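Local atomic coordinates of putative peptidase (PDB entry 3K9T), a protein that is of uncertain function, binding one zinc ion per subunit and probably serving the synthesis of modified polysaccharides rather than cleaving peptides. Residues 25-30 against 329-334; 392-397 against 410-415. All coordinates share one frame; numbering follows the deposited sequence.

In the fold
The two contacts illustrate long-range and short-range closure in one chain. Contact 1 joins residues 25-30, on and after helix 12-26, to the loop 329-334 before helix 336-355; 298 residues lie between them, and the contact lies in the aminopeptidase-like part, close to the zinc site. Contact 2 follows later in the chain, in the permutated winged helix-turn-helix domain, where helix 389-398 meets the end of helix 405-412 with only 12 residues between the segments. The centres of contact 1 and contact 2 are about 45 Å apart, on opposite sides of the chain's centre; the nearest atoms of contact 1 and contact 2 are about 26 Å apart. One contact therefore belongs to the metal-binding region, the other to a domain that meets a second subunit.

Contact 1. Residues 25-30 against 329-334; sequences ELFPIC and DNLCYM
Two first torsions bring Phe-27 and Leu-331 together. In Phe-27, CG stands anti to the backbone N (chi1 -179°) and beside the carbonyl carbon; the CB points toward residues 329-334, and the ring meets Leu-331 with one face. In Leu-331 the branch point turns beside its own backbone N, opposite the carbonyl carbon (chi1 -71°), and from there its CG and both methyls come up against the phenyl ring.

The result is a CH-pi contact: Leu-331 CG sits over one face of the Phe-27 ring, 4.2 Å from its centroid and 14° off the normal, shifted toward the rim. The methyls divide the work. Leu-331 CD1 lies 4.0 Å from Phe-27 CD2, whereas Leu-331 CD2 stays near the root of the ring, 4.2 Å from Phe-27 CB. Elsewhere round the ring, Asp-329 O lies at the edge, near its plane, 4.4 Å from Phe-27 CE1, and Asn-330 CA approaches obliquely. The union is thus apolar and rests mainly on a single aromatic-aliphatic pair.

Polar groups hold the shapes on both sides. A type I turn from Leu-26 to Ile-29 presents the phenylalanine, closed by Ile-29 N to Leu-26 O at 3.2 Å. The short 3-10 segment 331-333 presents the leucine; Tyr-333 N donates to Asn-330 O at 2.9 Å and, weakly, to Asn-330 OD1.

Asp-329 links this loop to the metal region, its OD1 and OD2 accepting from the backbone N of Asn-195 and of the zinc ligand Asp-196. Cys-194, at the start of helix 194-211, touches both Phe-27 and Leu-331, while Leu-331 also rests on Tyr-20, Ile-23 and Glu-24 of helix 12-26. Leu-26 and Ile-29, at the two ends of the turn, pack on helix 36-45.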
# COMPACT_ATOMS: atom_id res chain seq x y z
N GLU A 25 4.74 32.62 -34.91
CA GLU A 25 4.57 34.07 -34.85
C GLU A 25 5.23 34.67 -33.59
O GLU A 25 5.85 35.73 -33.64
CB GLU A 25 3.08 34.44 -34.88
CG GLU A 25 2.86 35.97 -34.84
CD GLU A 25 1.42 36.41 -35.13
OE1 GLU A 25 0.53 35.57 -35.34
OE2 GLU A 25 1.19 37.63 -35.16
N LEU A 26 5.10 34.00 -32.46
CA LEU A 26 5.67 34.52 -31.23
C LEU A 26 7.21 34.33 -31.14
O LEU A 26 7.91 35.03 -30.39
CB LEU A 26 4.97 33.87 -30.01
CG LEU A 26 3.51 34.25 -29.68
CD1 LEU A 26 2.94 33.41 -28.54
CD2 LEU A 26 3.41 35.72 -29.32
N PHE A 27 7.75 33.39 -31.91
CA PHE A 27 9.13 32.91 -31.68
C PHE A 27 10.21 33.99 -31.65
O PHE A 27 11.00 34.03 -30.71
CB PHE A 27 9.46 31.82 -32.70
CG PHE A 27 10.82 31.23 -32.56
CD1 PHE A 27 11.12 30.41 -31.49
CD2 PHE A 27 11.82 31.54 -33.47
CE1 PHE A 27 12.39 29.88 -31.36
CE2 PHE A 27 13.07 31.00 -33.36
CZ PHE A 27 13.36 30.17 -32.30
N PRO A 28 10.23 34.90 -32.65
CA PRO A 28 11.28 35.90 -32.77
C PRO A 28 11.34 36.98 -31.70
O PRO A 28 12.38 37.63 -31.58
CB PRO A 28 10.93 36.59 -34.08
CG PRO A 28 10.05 35.69 -34.77
CD PRO A 28 9.25 35.06 -33.72
N ILE A 29 10.26 37.17 -30.97
CA ILE A 29 10.14 38.25 -30.01
C ILE A 29 10.98 37.96 -28.77
O ILE A 29 10.97 36.85 -28.25
CB ILE A 29 8.64 38.46 -29.62
CG1 ILE A 29 7.84 39.01 -30.80
CG2 ILE A 29 8.52 39.38 -28.43
CD1 ILE A 29 6.34 38.70 -30.73
N CYS A 30 11.68 38.99 -28.30
CA CYS A 30 12.54 38.90 -27.14
C CYS A 30 11.79 39.18 -25.82
O CYS A 30 11.78 40.30 -25.29
CB CYS A 30 13.68 39.87 -27.30
SG CYS A 30 14.98 39.64 -26.05
N ASP A 329 16.09 24.15 -28.63
CA ASP A 329 14.66 24.24 -28.39
C ASP A 329 14.05 25.27 -29.37
O ASP A 329 13.57 26.35 -28.97
CB ASP A 329 14.39 24.66 -26.94
CG ASP A 329 12.90 24.60 -26.57
OD1 ASP A 329 12.12 24.12 -27.41
OD2 ASP A 329 12.53 25.02 -25.45
N ASN A 330 14.04 24.88 -30.64
CA ASN A 330 13.60 25.72 -31.72
C ASN A 330 12.32 25.21 -32.39
O ASN A 330 11.73 24.24 -31.96
CB ASN A 330 14.74 25.79 -32.73
CG ASN A 330 15.12 24.45 -33.30
OD1 ASN A 330 14.30 23.55 -33.47
ND2 ASN A 330 16.39 24.31 -33.62
N LEU A 331 11.93 25.84 -33.50
CA LEU A 331 10.67 25.51 -34.16
C LEU A 331 10.55 24.04 -34.60
O LEU A 331 9.50 23.38 -34.41
CB LEU A 331 10.44 26.50 -35.31
CG LEU A 331 10.10 27.93 -34.85
CD1 LEU A 331 10.13 28.90 -36.02
CD2 LEU A 331 8.70 27.98 -34.10
N CYS A 332 11.64 23.52 -35.14
CA CYS A 332 11.67 22.12 -35.58
C CYS A 332 11.58 21.14 -34.43
O CYS A 332 11.33 19.97 -34.64
CB CYS A 332 12.88 21.84 -36.46
SG CYS A 332 12.49 22.13 -38.20
N TYR A 333 11.75 21.62 -33.20
CA TYR A 333 11.59 20.78 -32.02
C TYR A 333 10.11 20.62 -31.63
O TYR A 333 9.73 19.64 -30.98
CB TYR A 333 12.46 21.30 -30.85
CG TYR A 333 12.39 20.47 -29.59
CD1 TYR A 333 12.73 19.12 -29.60
CD2 TYR A 333 11.95 21.03 -28.39
CE1 TYR A 333 12.64 18.34 -28.41
CE2 TYR A 333 11.87 20.27 -27.22
CZ TYR A 333 12.22 18.93 -27.24
OH TYR A 333 12.13 18.19 -26.09
N MSE A 334 9.30 21.60 -32.01
CA MSE A 334 7.85 21.50 -31.91
C MSE A 334 7.35 20.39 -32.89
O MSE A 334 7.82 20.26 -34.00
CB MSE A 334 7.20 22.83 -32.29
CG MSE A 334 7.55 24.01 -31.39
SE MSE A 334 6.93 23.55 -29.60
CE MSE A 334 8.45 22.61 -28.80

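Contact 2. Residues 392-397 against 410-415; sequences MFWVLN and YKSGME
Trp-394, Ser-412 and Lys-411 supply most of the surface buried here, and the indole is the group that both of the others touch. Ser-412 lays its CB over one face of the five-membered ring, 3.4 Å from the centroid and 12° off the normal, a close CH-pi contact. The same carbon, Ser-412 CB, is 3.4 Å from Trp-394 NE1; it is the methylene and not the hydroxyl that touches the ring.

The hydroxyl is occupied elsewhere. With chi1 at 71°, Ser-412 OG falls between its own backbone N and carbonyl carbon, where it accepts from Met-414 N at 3.0 Å (N-H...O 146°) and forms an ST turn; its one proton can serve the carbonyl oxygen of Ile-408, the stronger partner, or be shared with that of Ala-409. Together these bonds probably hold the serine's rotation, with its carbon against the indole.

Lys-411 meets the six-membered ring with its aliphatic part. Its CG approaches obliquely, 4.1 Å from both CZ3 and CH2 of Trp-394, and the chain runs across the tryptophan at about a right angle before its bent outer part leads away. Beyond the pyrrole end of the indole, the extended selenomethionine Met-414 brings CE to the edge, 4.1 Å from Trp-394 CD1. Its SE is 5.1 Å from the five-membered ring's centroid in an oblique Met-aromatic contact.

From a second subunit, Trp-295 meets Trp-394 with the ring planes nearly perpendicular, and also packs on Met-414. Gly-413, with positive phi, is the first residue to leave the helical conformation, and Glu-415 caps helix 416-428 through OE2 to Arg-417 N. Two helices joined by so tight a turn, with helix 389-398 packed alongside through its tryptophan, are consistent with the helical core of a winged helix-turn-helix domain, here the permutated form.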
# COMPACT_ATOMS: atom_id res chain seq x y z
N MSE A 392 -23.30 0.40 -16.22
CA MSE A 392 -24.53 0.84 -15.55
C MSE A 392 -24.64 0.24 -14.17
O MSE A 392 -24.99 0.96 -13.22
CB MSE A 392 -25.77 0.51 -16.38
CG MSE A 392 -25.87 1.38 -17.59
SE MSE A 392 -27.58 1.32 -18.47
CE MSE A 392 -28.33 -0.42 -17.97
N PHE A 393 -24.34 -1.06 -14.07
CA PHE A 393 -24.42 -1.78 -12.80
C PHE A 393 -23.48 -1.20 -11.74
O PHE A 393 -23.83 -1.18 -10.56
CB PHE A 393 -24.14 -3.27 -12.97
CG PHE A 393 -25.24 -4.03 -13.67
CD1 PHE A 393 -26.54 -3.97 -13.20
CD2 PHE A 393 -24.94 -4.86 -14.75
CE1 PHE A 393 -27.55 -4.70 -13.83
CE2 PHE A 393 -25.94 -5.58 -15.39
CZ PHE A 393 -27.25 -5.50 -14.92
N TRP A 394 -22.29 -0.76 -12.16
CA TRP A 394 -21.38 -0.04 -11.26
C TRP A 394 -21.96 1.27 -10.76
O TRP A 394 -21.87 1.56 -9.56
CB TRP A 394 -20.06 0.28 -11.93
CG TRP A 394 -19.04 -0.79 -11.80
CD1 TRP A 394 -18.48 -1.50 -12.80
CD2 TRP A 394 -18.46 -1.27 -10.60
NE1 TRP A 394 -17.58 -2.39 -12.31
CE2 TRP A 394 -17.54 -2.27 -10.95
CE3 TRP A 394 -18.65 -0.96 -9.24
CZ2 TRP A 394 -16.76 -2.94 -10.01
CZ3 TRP A 394 -17.89 -1.64 -8.29
CH2 TRP A 394 -16.97 -2.63 -8.68
N VAL A 395 -22.52 2.07 -11.67
CA VAL A 395 -23.11 3.35 -11.31
C VAL A 395 -24.26 3.16 -10.33
O VAL A 395 -24.36 3.88 -9.33
CB VAL A 395 -23.58 4.13 -12.53
CG1 VAL A 395 -24.40 5.31 -12.07
CG2 VAL A 395 -22.39 4.62 -13.33
N LEU A 396 -25.11 2.18 -10.58
CA LEU A 396 -26.23 1.92 -9.67
C LEU A 396 -25.72 1.45 -8.33
O LEU A 396 -26.22 1.86 -7.28
CB LEU A 396 -27.19 0.88 -10.25
CG LEU A 396 -28.00 1.36 -11.47
CD1 LEU A 396 -28.54 0.21 -12.27
CD2 LEU A 396 -29.13 2.26 -10.97
N ASN A 397 -24.70 0.62 -8.37
CA ASN A 397 -24.25 -0.04 -7.18
C ASN A 397 -23.52 0.90 -6.25
O ASN A 397 -23.71 0.86 -5.03
CB ASN A 397 -23.40 -1.26 -7.53
CG ASN A 397 -22.80 -1.89 -6.33
OD1 ASN A 397 -21.74 -1.47 -5.90
ND2 ASN A 397 -23.49 -2.88 -5.74
N TYR A 410 -12.63 4.83 -11.15
CA TYR A 410 -11.45 4.24 -10.49
C TYR A 410 -11.71 2.84 -9.94
O TYR A 410 -11.00 1.92 -10.31
CB TYR A 410 -10.88 5.12 -9.37
CG TYR A 410 -9.75 6.01 -9.84
CD1 TYR A 410 -8.45 5.54 -9.92
CD2 TYR A 410 -9.97 7.33 -10.18
CE1 TYR A 410 -7.40 6.37 -10.36
CE2 TYR A 410 -8.96 8.16 -10.59
CZ TYR A 410 -7.68 7.68 -10.70
OH TYR A 410 -6.69 8.56 -11.12
N LYS A 411 -12.73 2.68 -9.09
CA LYS A 411 -13.05 1.34 -8.51
C LYS A 411 -13.35 0.29 -9.60
O LYS A 411 -12.89 -0.84 -9.51
CB LYS A 411 -14.20 1.42 -7.50
CG LYS A 411 -14.52 0.11 -6.79
CD LYS A 411 -13.94 0.02 -5.37
CE LYS A 411 -15.01 0.28 -4.32
NZ LYS A 411 -14.44 0.41 -2.95
N SER A 412 -14.10 0.67 -10.62
CA SER A 412 -14.43 -0.25 -11.71
C SER A 412 -13.25 -0.54 -12.65
O SER A 412 -13.28 -1.47 -13.45
CB SER A 412 -15.61 0.32 -12.56
OG SER A 412 -15.25 1.45 -13.35
N GLY A 413 -12.23 0.30 -12.61
CA GLY A 413 -11.16 0.16 -13.58
C GLY A 413 -11.59 0.57 -14.97
O GLY A 413 -10.87 0.34 -15.95
N MSE A 414 -12.75 1.21 -15.08
CA MSE A 414 -13.24 1.56 -16.40
C MSE A 414 -12.89 3.00 -16.71
O MSE A 414 -12.64 3.82 -15.83
CB MSE A 414 -14.75 1.32 -16.54
CG MSE A 414 -15.20 -0.12 -16.34
SE MSE A 414 -17.11 -0.21 -16.44
CE MSE A 414 -17.42 -2.07 -16.69
N GLU A 415 -12.86 3.28 -18.00
CA GLU A 415 -12.66 4.60 -18.52
C GLU A 415 -13.79 5.57 -18.10
O GLU A 415 -14.96 5.21 -18.02
CB GLU A 415 -12.55 4.50 -20.03
CG GLU A 415 -11.92 5.69 -20.66
CD GLU A 415 -12.91 6.54 -21.31
OE1 GLU A 415 -13.66 5.95 -22.12
OE2 GLU A 415 -12.93 7.76 -21.03